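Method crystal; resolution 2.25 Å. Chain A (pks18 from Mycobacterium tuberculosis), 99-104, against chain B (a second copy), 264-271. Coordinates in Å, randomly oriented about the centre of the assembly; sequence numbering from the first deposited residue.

Chain A (99-104) PATIRD
Chain B 264-271: IVLGVNHN

An arginine at the start of a helix can lie along a strand of a neighbouring subunit, and this contact between two copies of pks18 is a compact example. In chain A, P99(A) (phi/psi -87/165) leads into A100(A), whose positive phi (61/33) turns the chain; T101(A) (-100/8) occupies the N-cap position without a side-chain capping bond, and I102(A) to D104(A) begin a helix near -60/-40. Chain B is a strand from I264(B) to N269(B) (phi -102 to -151, psi 114 to 171), then bends at H270(B) (-54/-22). A100(A) to R103(A) runs opposite to I264(B) to N269(B), with A100(A) CA 4.6 Å from H270(B) CA and R103(A) CA 4.9 Å from N269(B) CA.

The backbones meet without a direct hydrogen bond: R103(A) N lies 3.3 Å from V268(B) O, but at a poor angle. Water 1 joins the two backbones, donating to A100(A) O (2.8 Å) and accepting from R103(A) N (3.2 Å) and H270(B) N (3.1 Å).

R103(A), chi1 to chi3 t, p, t and chi4 -78°, runs along the strand. Its NH1 donates to N269(B) OD1 at 3.1 Å and a nearly linear 171°, an in-plane approach to the guanidinium edge; the CA-to-CB bond of N269(B) (chi1 m, chi2 -30°) points away from the chain A stretch, yet its side-chain end comes nearer. G267(B) CA lies over one guanidinium face, 3.6 Å from R103(A) NE. Glycine leaves the room required: an ideal CB on G267(B) would clash, 2.3 Å from R103(A) NE. Water 2 extends the link, accepting from R103(A) NH2 (2.7 Å) and donating to L266(B) O (3.1 Å).

I102(A) (t, p) CG1 and V268(B) (chi1 t) CG1 form an apolar pair at 3.8 Å, while the I102(A) CG2 methyl closely approaches backbone H270(B) N (3.2 Å). A100(A) CB meets H270(B) CB at 3.3 Å, with H270(B) at chi1 p, chi2 -88°.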

ATOM      1  N   PRO A  99     -15.207  -2.076 -23.801  1.00 44.48           N
ATOM      2  CA  PRO A  99     -13.833  -1.706 -23.461  1.00 41.91           C
ATOM      3  C   PRO A  99     -13.791  -0.406 -22.665  1.00 39.96           C
ATOM      4  O   PRO A  99     -14.777   0.330 -22.597  1.00 38.34           O
ATOM      5  CB  PRO A  99     -13.183  -1.544 -24.828  1.00 41.37           C
ATOM      6  CG  PRO A  99     -14.292  -0.927 -25.619  1.00 43.16           C
ATOM      7  CD  PRO A  99     -15.489  -1.778 -25.220  1.00 43.73           C
ATOM      8  N   ALA A 100     -12.649  -0.139 -22.044  1.00 38.04           N
ATOM      9  CA  ALA A 100     -12.461   1.097 -21.301  1.00 37.33           C
ATOM     10  C   ALA A 100     -13.398   1.322 -20.115  1.00 35.51           C
ATOM     11  O   ALA A 100     -13.728   2.462 -19.805  1.00 35.46           O
ATOM     12  CB  ALA A 100     -12.565   2.284 -22.275  1.00 36.53           C
ATOM     13  N   THR A 101     -13.802   0.253 -19.440  1.00 33.01           N
ATOM     14  CA  THR A 101     -14.701   0.379 -18.297  1.00 31.17           C
ATOM     15  C   THR A 101     -14.005   0.318 -16.928  1.00 30.28           C
ATOM     16  O   THR A 101     -14.672   0.264 -15.889  1.00 26.97           O
ATOM     17  CB  THR A 101     -15.772  -0.728 -18.328  1.00 34.10           C
ATOM     18  OG1 THR A 101     -15.126  -2.006 -18.450  1.00 31.16           O
ATOM     19  CG2 THR A 101     -16.741  -0.511 -19.493  1.00 32.20           C
ATOM     20  N   ILE A 102     -12.677   0.321 -16.925  1.00 28.12           N
ATOM     21  CA  ILE A 102     -11.928   0.238 -15.676  1.00 29.61           C
ATOM     22  C   ILE A 102     -12.333   1.257 -14.596  1.00 31.84           C
ATOM     23  O   ILE A 102     -12.482   0.895 -13.420  1.00 30.18           O
ATOM     24  CB  ILE A 102     -10.410   0.353 -15.934  1.00 28.27           C
ATOM     25  CG1 ILE A 102      -9.636   0.125 -14.631  1.00 28.09           C
ATOM     26  CG2 ILE A 102     -10.086   1.702 -16.515  1.00 27.14           C
ATOM     27  CD1 ILE A 102      -9.882  -1.238 -14.000  1.00 24.24           C
ATOM     28  N   ARG A 103     -12.520   2.521 -14.982  1.00 32.65           N
ATOM     29  CA  ARG A 103     -12.899   3.559 -14.016  1.00 33.08           C
ATOM     30  C   ARG A 103     -14.261   3.288 -13.373  1.00 33.10           C
ATOM     31  O   ARG A 103     -14.441   3.499 -12.175  1.00 33.66           O
ATOM     32  CB  ARG A 103     -12.914   4.943 -14.679  1.00 30.40           C
ATOM     33  CG  ARG A 103     -13.084   6.104 -13.693  1.00 32.91           C
ATOM     34  CD  ARG A 103     -11.888   6.230 -12.742  1.00 31.30           C
ATOM     35  NE  ARG A 103     -12.112   7.216 -11.684  1.00 32.50           N
ATOM     36  CZ  ARG A 103     -12.025   8.539 -11.836  1.00 32.41           C
ATOM     37  NH1 ARG A 103     -11.708   9.075 -13.012  1.00 30.76           N
ATOM     38  NH2 ARG A 103     -12.266   9.331 -10.805  1.00 31.38           N
ATOM     39  N   ASP A 104     -15.222   2.822 -14.165  1.00 33.07           N
ATOM     40  CA  ASP A 104     -16.546   2.529 -13.632  1.00 32.31           C
ATOM     41  C   ASP A 104     -16.530   1.322 -12.716  1.00 30.55           C
ATOM     42  O   ASP A 104     -17.321   1.244 -11.778  1.00 31.96           O
ATOM     43  CB  ASP A 104     -17.554   2.302 -14.764  1.00 33.89           C
ATOM     44  CG  ASP A 104     -17.950   3.594 -15.459  1.00 38.46           C
ATOM     45  OD1 ASP A 104     -17.719   4.683 -14.882  1.00 40.31           O
ATOM     46  OD2 ASP A 104     -18.506   3.526 -16.577  1.00 41.26           O
TER
ATOM     47  N   ILE B 264      -9.334  15.968  -2.993  1.00 28.42           N
ATOM     48  CA  ILE B 264      -8.341  15.314  -3.846  1.00 27.67           C
ATOM     49  C   ILE B 264      -8.830  13.936  -4.282  1.00 26.84           C
ATOM     50  O   ILE B 264      -8.973  13.033  -3.459  1.00 27.51           O
ATOM     51  CB  ILE B 264      -7.003  15.151  -3.104  1.00 27.84           C
ATOM     52  CG1 ILE B 264      -6.526  16.519  -2.628  1.00 27.44           C
ATOM     53  CG2 ILE B 264      -5.960  14.487  -4.010  1.00 24.55           C
ATOM     54  CD1 ILE B 264      -5.322  16.449  -1.730  1.00 29.51           C
ATOM     55  N   VAL B 265      -9.072  13.777  -5.576  0.50 25.23           N
ATOM     56  CA  VAL B 265      -9.549  12.512  -6.095  0.50 25.83           C
ATOM     57  C   VAL B 265      -8.566  11.841  -7.044  0.50 25.98           C
ATOM     58  O   VAL B 265      -7.974  12.476  -7.913  0.50 24.59           O
ATOM     59  CB  VAL B 265     -10.912  12.693  -6.794  0.50 27.39           C
ATOM     60  CG1 VAL B 265     -11.268  11.458  -7.603  1.00 29.15           C
ATOM     61  CG2 VAL B 265     -11.984  12.950  -5.744  1.00 27.78           C
ATOM     62  N   LEU B 266      -8.395  10.541  -6.846  1.00 28.20           N
ATOM     63  CA  LEU B 266      -7.494   9.732  -7.654  1.00 29.04           C
ATOM     64  C   LEU B 266      -8.325   8.622  -8.261  1.00 27.96           C
ATOM     65  O   LEU B 266      -9.184   8.051  -7.603  1.00 29.28           O
ATOM     66  CB  LEU B 266      -6.398   9.106  -6.787  1.00 28.65           C
ATOM     67  CG  LEU B 266      -5.546  10.035  -5.932  1.00 29.79           C
ATOM     68  CD1 LEU B 266      -4.536   9.209  -5.135  1.00 26.10           C
ATOM     69  CD2 LEU B 266      -4.857  11.051  -6.835  1.00 30.62           C
ATOM     70  N   GLY B 267      -8.074   8.317  -9.518  1.00 27.73           N
ATOM     71  CA  GLY B 267      -8.822   7.258 -10.155  1.00 28.81           C
ATOM     72  C   GLY B 267      -7.986   6.611 -11.233  1.00 28.83           C
ATOM     73  O   GLY B 267      -6.902   7.097 -11.575  1.00 30.08           O
ATOM     74  N   VAL B 268      -8.490   5.508 -11.765  1.00 27.90           N
ATOM     75  CA  VAL B 268      -7.805   4.802 -12.831  1.00 28.21           C
ATOM     76  C   VAL B 268      -8.710   4.788 -14.061  1.00 29.41           C
ATOM     77  O   VAL B 268      -9.799   4.206 -14.033  1.00 27.97           O
ATOM     78  CB  VAL B 268      -7.480   3.346 -12.426  1.00 27.83           C
ATOM     79  CG1 VAL B 268      -6.897   2.607 -13.603  1.00 27.32           C
ATOM     80  CG2 VAL B 268      -6.499   3.329 -11.259  1.00 27.77           C
ATOM     81  N   ASN B 269      -8.270   5.455 -15.127  1.00 30.50           N
ATOM     82  CA  ASN B 269      -9.035   5.491 -16.372  1.00 30.92           C
ATOM     83  C   ASN B 269      -8.438   4.524 -17.401  1.00 30.94           C
ATOM     84  O   ASN B 269      -7.269   4.130 -17.302  1.00 28.48           O
ATOM     85  CB  ASN B 269      -9.074   6.912 -16.959  1.00 30.51           C
ATOM     86  CG  ASN B 269      -9.937   7.867 -16.140  1.00 33.03           C
ATOM     87  OD1 ASN B 269     -10.911   7.454 -15.509  1.00 29.87           O
ATOM     88  ND2 ASN B 269      -9.591   9.156 -16.164  1.00 31.28           N
ATOM     89  N   HIS B 270      -9.248   4.160 -18.393  1.00 30.24           N
ATOM     90  CA  HIS B 270      -8.819   3.234 -19.440  1.00 33.30           C
ATOM     91  C   HIS B 270      -7.540   3.676 -20.132  1.00 32.56           C
ATOM     92  O   HIS B 270      -6.842   2.859 -20.731  1.00 32.88           O
ATOM     93  CB  HIS B 270      -9.898   3.083 -20.511  1.00 33.54           C
ATOM     94  CG  HIS B 270     -10.130   4.330 -21.306  1.00 35.15           C
ATOM     95  ND1 HIS B 270     -11.028   5.304 -20.923  1.00 35.87           N
ATOM     96  CD2 HIS B 270      -9.556   4.776 -22.448  1.00 33.79           C
ATOM     97  CE1 HIS B 270     -11.000   6.295 -21.795  1.00 33.96           C
ATOM     98  NE2 HIS B 270     -10.115   5.999 -22.731  1.00 36.22           N
ATOM     99  N   ASN B 271      -7.244   4.969 -20.059  1.00 32.09           N
ATOM    100  CA  ASN B 271      -6.058   5.505 -20.705  1.00 31.71           C
ATOM    101  C   ASN B 271      -5.098   6.160 -19.736  1.00 31.34           C
ATOM    102  O   ASN B 271      -4.302   7.014 -20.132  1.00 29.86           O
ATOM    103  CB  ASN B 271      -6.455   6.517 -21.781  1.00 32.03           C
ATOM    104  CG  ASN B 271      -7.214   7.696 -21.217  1.00 32.15           C
ATOM    105  OD1 ASN B 271      -7.626   7.691 -20.048  1.00 30.53           O
ATOM    106  ND2 ASN B 271      -7.417   8.713 -22.048  1.00 32.46           N
TER
HETATM  107  O   HOH W   1     -12.240   3.870 -17.842  1.00 33.07           O
HETATM  108  O   HOH W   2     -12.080   7.856  -8.596  1.00 36.81           O
HETATM  109  O   HOH W   3     -11.167  11.881 -14.783  1.00 37.10           O